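Local coordinates for soluble KIT ligand (Mus musculus, PDB 2O27), which binds and dimerizes the receptor tyrosine kinase KIT as a non-covalent homodimer, regulating cell survival and proliferation, haematopoiesis, gametogenesis, mast cell development and melanogenesis, at residues 11-16 with 112-117; 18-23 with 68-73; 52-57 with 72-77; 82-87 with 119-124. All coordinates share one frame; numbering follows the deposited sequence.

The four contacts tie together the four-helix bundle of this short-chain cytokine. Along the chain, contact 1 joins helix 13-18 to helix 110-124, and within the loop it closes lie contact 2, which brings the end of helix 13-18 against the start of helix 70-91, and contact 3, which pairs helices 43-58 and 70-91. Contacts 1, 2 and 3 cluster, with centres about 9 to 11 Å apart. Contact 4, between helices 70-91 and 110-124, lies toward the other end of the bundle, its centre about 21 Å from that of contact 2. Helix 70-91 serves contacts 2, 3 and 4. Contact 2 also faces the second subunit, so bundle packing and dimer interface meet there.

Contact 1: 11-16 with 112-117; sequences KDITKL and EFFSIF
Inside the four-helix bundle, I13 and L16 of the short N-terminal helix 13-18 pack on F114 and F117 of helix 110-124, with the backbones nearest at I13 and F114, whose CA atoms are 7.3 Å apart. I13 divides its two branches between the two aromatics. Its CG2 methyl lies 3.6 Å from CB of F114, where the ring joins the chain, and meets the ring carbon CG beside it. The other branch, with CG1 set opposite the carbonyl carbon (chi1 -69°) and then fully extended, carries CD1 on to the F117 ring, 3.6 Å from CE2. L16 meets the outer end of F114 instead, its CD1 branch set against CZ with the two side chains at roughly a right angle; that pair is modelled too close for its exact separation to carry weight. Both I13 CG2 and L16 CD1 lie on the same side of the F114 ring plane. The other side is taken by the next-door ring of F113, which sets CD2 over the centre of F114, 3.6 Å above its plane, so F114 is enclosed from both sides. Around this, F114 also touches L77 of helix 70-91, while F113 reaches L50 and L54 of helix 43-58. Such packing of branched aliphatic side chains against aromatic rings, buried between helices, is typical of the hydrophobic core of a four-helix-bundle cytokine.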
# COMPACT_ATOMS: atom_id res chain seq x y z
N LYS A 11 4.33 12.48 13.72
CA LYS A 11 3.01 12.36 13.10
C LYS A 11 2.55 10.91 13.01
O LYS A 11 1.76 10.54 12.14
CB LYS A 11 3.00 13.00 11.70
CG LYS A 11 2.56 14.46 11.71
CD LYS A 11 1.76 14.79 10.47
CE LYS A 11 0.48 13.97 10.41
NZ LYS A 11 -0.29 14.21 9.16
N ASP A 12 3.07 10.09 13.92
CA ASP A 12 2.73 8.68 14.03
C ASP A 12 2.94 7.74 12.85
O ASP A 12 2.11 7.60 11.95
CB ASP A 12 1.33 8.52 14.59
CG ASP A 12 1.28 8.74 16.09
OD1 ASP A 12 2.09 8.11 16.80
OD2 ASP A 12 0.45 9.54 16.56
N ILE A 13 4.09 7.10 12.93
CA ILE A 13 4.51 6.09 11.99
C ILE A 13 3.68 4.82 12.18
O ILE A 13 3.45 4.08 11.23
CB ILE A 13 6.02 5.84 12.24
CG1 ILE A 13 6.80 7.09 11.80
CG2 ILE A 13 6.51 4.58 11.55
CD1 ILE A 13 8.28 7.03 12.08
N THR A 14 3.20 4.59 13.40
CA THR A 14 2.41 3.42 13.74
C THR A 14 1.12 3.37 12.93
O THR A 14 0.76 2.33 12.38
CB THR A 14 2.09 3.38 15.27
OG1 THR A 14 3.31 3.26 16.00
CG2 THR A 14 1.19 2.19 15.62
N LYS A 15 0.43 4.50 12.87
CA LYS A 15 -0.81 4.60 12.12
C LYS A 15 -0.50 4.37 10.63
O LYS A 15 -1.24 3.68 9.93
CB LYS A 15 -1.44 5.97 12.35
CG LYS A 15 -2.94 6.07 12.02
CD LYS A 15 -3.20 6.57 10.60
CE LYS A 15 -4.70 6.64 10.27
NZ LYS A 15 -5.48 7.54 11.18
N LEU A 16 0.62 4.93 10.17
CA LEU A 16 1.04 4.81 8.78
C LEU A 16 1.27 3.34 8.44
O LEU A 16 0.74 2.83 7.46
CB LEU A 16 2.35 5.57 8.55
CG LEU A 16 2.65 6.23 7.21
CD1 LEU A 16 4.07 5.94 6.82
CD2 LEU A 16 1.70 5.78 6.13
N GLU A 112 9.50 -2.90 8.41
CA GLU A 112 10.95 -2.93 8.32
C GLU A 112 11.55 -1.61 7.85
O GLU A 112 12.62 -1.19 8.32
CB GLU A 112 11.39 -4.03 7.36
CG GLU A 112 11.09 -5.42 7.86
CD GLU A 112 11.33 -6.49 6.81
OE1 GLU A 112 11.22 -7.68 7.17
OE2 GLU A 112 11.60 -6.14 5.64
N PHE A 113 10.87 -0.97 6.90
CA PHE A 113 11.37 0.27 6.37
C PHE A 113 11.41 1.31 7.46
O PHE A 113 12.43 1.97 7.68
CB PHE A 113 10.47 0.78 5.25
CG PHE A 113 10.88 2.11 4.73
CD1 PHE A 113 11.95 2.21 3.86
CD2 PHE A 113 10.24 3.26 5.15
CE1 PHE A 113 12.38 3.45 3.40
CE2 PHE A 113 10.66 4.49 4.71
CZ PHE A 113 11.75 4.59 3.83
N PHE A 114 10.28 1.44 8.15
CA PHE A 114 10.15 2.43 9.19
C PHE A 114 10.90 2.11 10.47
O PHE A 114 11.02 2.95 11.36
CB PHE A 114 8.68 2.73 9.43
CG PHE A 114 8.05 3.55 8.32
CD1 PHE A 114 7.21 2.96 7.39
CD2 PHE A 114 8.38 4.91 8.17
CE1 PHE A 114 6.71 3.72 6.31
CE2 PHE A 114 7.89 5.65 7.10
CZ PHE A 114 7.06 5.06 6.17
N SER A 115 11.40 0.87 10.55
CA SER A 115 12.22 0.43 11.68
C SER A 115 13.61 1.01 11.41
O SER A 115 14.28 1.47 12.33
CB SER A 115 12.28 -1.09 11.72
OG SER A 115 13.24 -1.53 12.68
N ILE A 116 14.03 0.96 10.15
CA ILE A 116 15.32 1.49 9.71
C ILE A 116 15.31 3.00 9.90
O ILE A 116 16.32 3.60 10.26
CB ILE A 116 15.58 1.24 8.20
CG1 ILE A 116 15.48 -0.26 7.89
CG2 ILE A 116 16.91 1.80 7.80
CD1 ILE A 116 16.23 -1.14 8.87
N PHE A 117 14.15 3.59 9.62
CA PHE A 117 13.94 5.03 9.73
C PHE A 117 14.06 5.45 11.20
O PHE A 117 14.79 6.40 11.52
CB PHE A 117 12.55 5.38 9.17
CG PHE A 117 12.14 6.80 9.39
CD1 PHE A 117 12.26 7.74 8.37
CD2 PHE A 117 11.66 7.21 10.62
CE1 PHE A 117 11.91 9.06 8.58
CE2 PHE A 117 11.31 8.54 10.84
CZ PHE A 117 11.44 9.47 9.82

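Contact 2: 18-23 with 68-73; sequences ANLPND and LSNYSI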
# COMPACT_ATOMS: atom_id res chain seq x y z
N ALA A 18 0.15 0.87 9.88
CA ALA A 18 -1.14 0.18 10.01
C ALA A 18 -2.06 0.42 8.82
O ALA A 18 -2.97 -0.37 8.55
CB ALA A 18 -1.84 0.64 11.30
N ASN A 19 -1.79 1.52 8.10
CA ASN A 19 -2.58 1.91 6.95
C ASN A 19 -1.87 1.64 5.62
O ASN A 19 -2.34 2.09 4.58
CB ASN A 19 -2.95 3.38 7.05
CG ASN A 19 -4.39 3.63 6.71
OD1 ASN A 19 -5.25 2.79 6.96
ND2 ASN A 19 -4.68 4.79 6.15
N LEU A 20 -0.73 0.95 5.67
CA LEU A 20 0.04 0.55 4.49
C LEU A 20 -0.11 -0.96 4.39
O LEU A 20 -0.20 -1.63 5.40
CB LEU A 20 1.52 0.90 4.66
CG LEU A 20 1.88 2.36 4.34
CD1 LEU A 20 3.37 2.60 4.55
CD2 LEU A 20 1.47 2.64 2.86
N PRO A 21 -0.12 -1.51 3.17
CA PRO A 21 -0.27 -2.98 3.07
C PRO A 21 0.94 -3.73 3.63
O PRO A 21 2.07 -3.34 3.33
CB PRO A 21 -0.44 -3.22 1.57
CG PRO A 21 -0.85 -1.83 1.02
CD PRO A 21 0.01 -0.91 1.83
N ASN A 22 0.71 -4.78 4.42
CA ASN A 22 1.81 -5.60 5.00
C ASN A 22 2.78 -6.20 3.96
O ASN A 22 3.90 -6.53 4.30
CB ASN A 22 1.26 -6.82 5.76
CG ASN A 22 0.32 -6.47 6.87
OD1 ASN A 22 0.58 -5.56 7.65
ND2 ASN A 22 -0.78 -7.20 6.96
N ASP A 23 2.31 -6.40 2.73
CA ASP A 23 3.16 -6.97 1.68
C ASP A 23 3.65 -5.95 0.65
O ASP A 23 4.29 -6.31 -0.34
CB ASP A 23 2.46 -8.14 0.99
CG ASP A 23 1.09 -7.78 0.40
OD1 ASP A 23 0.50 -6.76 0.79
OD2 ASP A 23 0.60 -8.56 -0.45
N LEU A 68 -6.04 12.23 8.58
CA LEU A 68 -4.67 11.76 8.76
C LEU A 68 -4.38 10.74 7.66
O LEU A 68 -4.40 9.54 7.89
CB LEU A 68 -4.51 11.09 10.13
CG LEU A 68 -3.48 11.63 11.10
CD1 LEU A 68 -3.45 10.75 12.34
CD2 LEU A 68 -2.12 11.67 10.45
N SER A 69 -4.12 11.24 6.47
CA SER A 69 -3.85 10.39 5.34
C SER A 69 -2.40 9.96 5.28
O SER A 69 -1.54 10.55 5.92
CB SER A 69 -4.22 11.12 4.05
OG SER A 69 -3.37 12.24 3.83
N ASN A 70 -2.13 8.92 4.50
CA ASN A 70 -0.79 8.44 4.33
C ASN A 70 0.04 9.54 3.69
O ASN A 70 1.19 9.77 4.07
CB ASN A 70 -0.79 7.17 3.46
CG ASN A 70 -1.42 5.98 4.18
OD1 ASN A 70 -1.80 6.08 5.34
ND2 ASN A 70 -1.52 4.85 3.48
N TYR A 71 -0.56 10.25 2.72
CA TYR A 71 0.16 11.32 2.04
C TYR A 71 0.70 12.33 3.04
O TYR A 71 1.87 12.67 3.01
CB TYR A 71 -0.74 12.05 1.01
CG TYR A 71 -0.02 13.13 0.23
CD1 TYR A 71 0.52 12.85 -1.03
CD2 TYR A 71 0.17 14.41 0.75
CE1 TYR A 71 1.25 13.82 -1.74
CE2 TYR A 71 0.91 15.38 0.04
CZ TYR A 71 1.43 15.06 -1.21
OH TYR A 71 2.14 15.99 -1.94
N SER A 72 -0.17 12.81 3.93
CA SER A 72 0.23 13.81 4.93
C SER A 72 1.34 13.35 5.88
O SER A 72 2.31 14.07 6.10
CB SER A 72 -1.00 14.25 5.74
OG SER A 72 -1.69 13.13 6.28
N ILE A 73 1.18 12.16 6.47
CA ILE A 73 2.18 11.62 7.38
C ILE A 73 3.54 11.46 6.67
O ILE A 73 4.57 11.89 7.17
CB ILE A 73 1.76 10.22 7.93
CG1 ILE A 73 0.36 10.28 8.56
CG2 ILE A 73 2.75 9.76 8.98
CD1 ILE A 73 -0.22 8.87 8.87
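N19, where the chain leaves helix 13-18, approaches N70, the first residue of helix 70-91, with their CA atoms 7.3 Å apart. Two hydrogen bonds join the pair. ND2 of N70 donates to the backbone O of N19 at 3.1 Å, nearly straight at 165°; the acceptor lies in the N70 amide plane, yet the donor stands well above the carbonyl plane. In return, ND2 of N19 gives a longer bond of 3.3 Å to OD1 of N70. Both ends of the N70 amide are therefore held, which fixes its flip, and the two side-chain amides are turned 87° to each other. The remaining end of N19, OD1, accepts from the backbone N of N70 of the second subunit, so these buried asparagines serve the dimer interface as well. L20 adds its CD2 methyl, 3.8 Å from ND2 of N70. At the N-cap, S69 OG accepts from S72 N, while S72 OG donates back to S69 O at 2.6 Å. The contact sits at one end of the bundle, where the loop leading from helix 13-18 to strand 26-30 meets the start of helix 70-91, and L20 extends it onto P110 and F114 of helix 110-124.

Contact 3: 52-57 with 72-77; sequences LSLTTL and SIIDKL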
# COMPACT_ATOMS: atom_id res chain seq x y z
N LEU A 52 15.35 9.86 -0.41
CA LEU A 52 15.00 9.38 -1.74
C LEU A 52 13.80 8.41 -1.67
O LEU A 52 12.84 8.58 -2.40
CB LEU A 52 16.18 8.66 -2.41
CG LEU A 52 17.48 9.39 -2.78
CD1 LEU A 52 18.31 8.45 -3.69
CD2 LEU A 52 17.20 10.71 -3.49
N SER A 53 13.86 7.40 -0.79
CA SER A 53 12.75 6.44 -0.67
C SER A 53 11.43 7.13 -0.32
O SER A 53 10.39 6.78 -0.85
CB SER A 53 13.05 5.36 0.37
OG SER A 53 14.04 4.45 -0.09
N LEU A 54 11.47 8.11 0.59
CA LEU A 54 10.25 8.80 0.97
C LEU A 54 9.70 9.57 -0.23
O LEU A 54 8.51 9.55 -0.47
CB LEU A 54 10.52 9.72 2.18
CG LEU A 54 10.75 8.94 3.51
CD1 LEU A 54 11.25 9.91 4.62
CD2 LEU A 54 9.45 8.27 3.95
N THR A 55 10.58 10.21 -0.99
CA THR A 55 10.14 10.93 -2.18
C THR A 55 9.36 9.99 -3.09
O THR A 55 8.24 10.30 -3.51
CB THR A 55 11.35 11.49 -2.95
OG1 THR A 55 11.89 12.61 -2.23
CG2 THR A 55 10.95 11.95 -4.36
N THR A 56 9.96 8.85 -3.39
CA THR A 56 9.34 7.84 -4.24
C THR A 56 8.03 7.34 -3.63
O THR A 56 7.02 7.21 -4.34
CB THR A 56 10.34 6.66 -4.45
OG1 THR A 56 11.39 7.07 -5.34
CG2 THR A 56 9.63 5.44 -5.01
N LEU A 57 8.02 7.08 -2.32
CA LEU A 57 6.82 6.59 -1.63
C LEU A 57 5.67 7.59 -1.72
O LEU A 57 4.53 7.21 -2.03
CB LEU A 57 7.11 6.32 -0.15
CG LEU A 57 6.65 5.05 0.59
CD1 LEU A 57 6.22 5.46 2.01
CD2 LEU A 57 5.52 4.31 -0.13
N SER A 72 -0.17 12.81 3.93
CA SER A 72 0.23 13.81 4.93
C SER A 72 1.34 13.35 5.88
O SER A 72 2.31 14.07 6.10
CB SER A 72 -1.00 14.25 5.74
OG SER A 72 -1.69 13.13 6.28
N ILE A 73 1.18 12.16 6.47
CA ILE A 73 2.18 11.62 7.38
C ILE A 73 3.54 11.46 6.67
O ILE A 73 4.57 11.89 7.17
CB ILE A 73 1.76 10.22 7.93
CG1 ILE A 73 0.36 10.28 8.56
CG2 ILE A 73 2.75 9.76 8.98
CD1 ILE A 73 -0.22 8.87 8.87
N ILE A 74 3.53 10.83 5.51
CA ILE A 74 4.75 10.63 4.75
C ILE A 74 5.40 11.97 4.40
O ILE A 74 6.63 12.13 4.48
CB ILE A 74 4.46 9.86 3.44
CG1 ILE A 74 4.05 8.42 3.76
CG2 ILE A 74 5.67 9.90 2.50
CD1 ILE A 74 3.48 7.64 2.55
N ASP A 75 4.58 12.92 3.97
CA ASP A 75 5.08 14.24 3.60
C ASP A 75 5.75 14.89 4.81
O ASP A 75 6.78 15.54 4.68
CB ASP A 75 3.93 15.14 3.10
CG ASP A 75 4.42 16.52 2.68
OD1 ASP A 75 3.91 17.51 3.23
OD2 ASP A 75 5.30 16.63 1.81
N LYS A 76 5.15 14.73 5.98
CA LYS A 76 5.70 15.28 7.21
C LYS A 76 7.04 14.62 7.52
O LYS A 76 8.00 15.29 7.89
CB LYS A 76 4.72 15.05 8.37
CG LYS A 76 5.31 15.30 9.76
CD LYS A 76 5.58 16.77 10.01
CE LYS A 76 6.25 16.98 11.37
NZ LYS A 76 5.49 16.36 12.48
N LEU A 77 7.09 13.29 7.37
CA LEU A 77 8.32 12.54 7.62
C LEU A 77 9.41 12.94 6.64
O LEU A 77 10.59 12.93 6.98
CB LEU A 77 8.04 11.03 7.52
CG LEU A 77 7.22 10.41 8.65
CD1 LEU A 77 7.04 8.92 8.45
CD2 LEU A 77 7.95 10.65 9.96
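Where L54 meets I74 and L77, the flat groups are main-chain peptides and not rings: CD1 of L54 rests 3.9 Å from the backbone O of L77 and close to its carbonyl carbon, and the L54 carbonyl O in turn has CG2 of I74 at 4.1 Å. This is an antiparallel pair of the four-helix bundle, in which helices 43-58 and 70-91 follow each other through a short connection. Their local axes approach to 9.7 Å with 155° between the chain directions. L54 and I74 are also the residues of closest backbone approach, at 6.9 Å between CA atoms, and their side chains graze more loosely. I74 splits its contact by branch: with CG1 beside the backbone N (chi1 -69°), CG2 falls opposite that N and faces L54, while the extended CG1-CD1 arm runs off to L57. The four side chains that touch are apolar and buried. On further sides, L77 packs on F114 and F117 of helix 110-124 and on I13, while I74 reaches L16 of helix 13-18, so all four helices converge here. The closest meeting is methyl to methyl: CD1 of L57 lies 3.5 Å from CD1 of I74, the two side chains crossing at about a right angle.

Contact 4: 82-87 with 119-124; sequences DDLVLC and RSIDAF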
# COMPACT_ATOMS: atom_id res chain seq x y z
N ASP A 82 14.37 16.12 5.47
CA ASP A 82 15.05 17.20 4.73
C ASP A 82 15.87 17.99 5.74
O ASP A 82 17.01 18.37 5.46
CB ASP A 82 14.06 18.13 4.02
CG ASP A 82 13.43 17.50 2.79
OD1 ASP A 82 13.97 16.52 2.25
OD2 ASP A 82 12.37 18.00 2.34
N ASP A 83 15.30 18.25 6.91
CA ASP A 83 16.06 18.97 7.91
C ASP A 83 17.26 18.13 8.34
O ASP A 83 18.34 18.66 8.55
CB ASP A 83 15.21 19.32 9.13
CG ASP A 83 14.20 20.39 8.84
OD1 ASP A 83 14.43 21.23 7.94
OD2 ASP A 83 13.16 20.42 9.51
N LEU A 84 17.07 16.81 8.45
CA LEU A 84 18.18 15.95 8.84
C LEU A 84 19.27 15.91 7.77
O LEU A 84 20.46 15.88 8.10
CB LEU A 84 17.71 14.52 9.15
CG LEU A 84 16.81 14.40 10.39
CD1 LEU A 84 16.45 12.93 10.63
CD2 LEU A 84 17.54 14.96 11.60
N VAL A 85 18.88 15.92 6.49
CA VAL A 85 19.86 15.90 5.41
C VAL A 85 20.66 17.20 5.43
O VAL A 85 21.88 17.20 5.26
CB VAL A 85 19.21 15.77 4.00
CG1 VAL A 85 20.26 15.98 2.95
CG2 VAL A 85 18.56 14.39 3.83
N LEU A 86 19.95 18.32 5.60
CA LEU A 86 20.58 19.63 5.66
C LEU A 86 21.68 19.61 6.74
O LEU A 86 22.85 19.95 6.50
CB LEU A 86 19.53 20.69 6.01
CG LEU A 86 19.71 22.13 5.52
CD1 LEU A 86 18.83 23.04 6.37
CD2 LEU A 86 21.17 22.54 5.59
N CYS A 87 21.28 19.18 7.93
CA CYS A 87 22.20 19.08 9.07
C CYS A 87 23.43 18.22 8.74
O CYS A 87 24.57 18.67 8.89
CB CYS A 87 21.44 18.51 10.27
SG CYS A 87 22.37 18.32 11.83
N ARG A 119 15.47 3.83 13.61
CA ARG A 119 16.83 3.61 14.09
C ARG A 119 17.78 4.68 13.57
O ARG A 119 18.72 5.05 14.28
CB ARG A 119 17.31 2.20 13.70
CG ARG A 119 16.64 1.12 14.56
CD ARG A 119 17.09 -0.31 14.24
NE ARG A 119 16.31 -0.92 13.16
CZ ARG A 119 16.23 -2.24 12.95
NH1 ARG A 119 16.86 -3.08 13.75
NH2 ARG A 119 15.51 -2.71 11.94
N SER A 120 17.55 5.21 12.37
CA SER A 120 18.42 6.26 11.84
C SER A 120 18.18 7.53 12.65
O SER A 120 19.10 8.24 13.03
CB SER A 120 18.13 6.55 10.36
OG SER A 120 18.61 5.52 9.52
N ILE A 121 16.91 7.82 12.89
CA ILE A 121 16.53 8.98 13.66
C ILE A 121 17.18 8.94 15.04
O ILE A 121 17.75 9.93 15.50
CB ILE A 121 15.02 9.05 13.83
CG1 ILE A 121 14.38 9.28 12.46
CG2 ILE A 121 14.65 10.13 14.83
CD1 ILE A 121 14.85 10.55 11.75
N ASP A 122 17.10 7.78 15.69
CA ASP A 122 17.68 7.63 17.01
C ASP A 122 19.18 7.86 16.97
O ASP A 122 19.72 8.55 17.83
CB ASP A 122 17.37 6.25 17.59
CG ASP A 122 15.90 6.10 17.94
OD1 ASP A 122 15.25 7.13 18.17
OD2 ASP A 122 15.41 4.95 18.00
N ALA A 123 19.83 7.30 15.96
CA ALA A 123 21.27 7.46 15.81
C ALA A 123 21.60 8.94 15.70
O ALA A 123 22.61 9.41 16.23
CB ALA A 123 21.74 6.72 14.58
N PHE A 124 20.75 9.68 15.00
CA PHE A 124 20.94 11.11 14.83
C PHE A 124 20.84 11.75 16.19
O PHE A 124 21.56 12.69 16.49
CB PHE A 124 19.85 11.69 13.92
CG PHE A 124 19.97 13.17 13.71
CD1 PHE A 124 20.94 13.69 12.87
CD2 PHE A 124 19.10 14.04 14.36
CE1 PHE A 124 21.05 15.06 12.67
CE2 PHE A 124 19.20 15.42 14.17
CZ PHE A 124 20.18 15.93 13.33
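Aliphatic packing on an aromatic face comes first: L84 of helix 70-91 places its CD2 methyl over one face of the F124 ring of helix 110-124, a CH-pi contact displaced toward the rim. Its other methyl, CD1, turns to CD1 of I121, with the side chains at about a right angle. Both approaches are modelled closer than carbons can sit, so only the general placement, over the face and against I121, should be read. The second kind is sulfur-aromatic. C87, one helical turn on from L84, brings SG to the edge of the same ring, 3.6 Å from CZ. The sulfur lies almost in the ring plane, 85° from the normal. With CG opposite the backbone N (chi1 179°), the F124 ring reaches out from its helix toward segment 82-87. The helices run 45° apart, with 12.2 Å between local axes, a gap bridged mainly by L84 and F124. Nearby, N4 touches L84 and F124, and V47 of helix 43-58 packs on L84. The sulfur is that of the C2-C87 disulfide, so a covalent link and an aromatic edge meet at one atom, tying the N-terminal end of the chain to the apolar packing between two bundle helices.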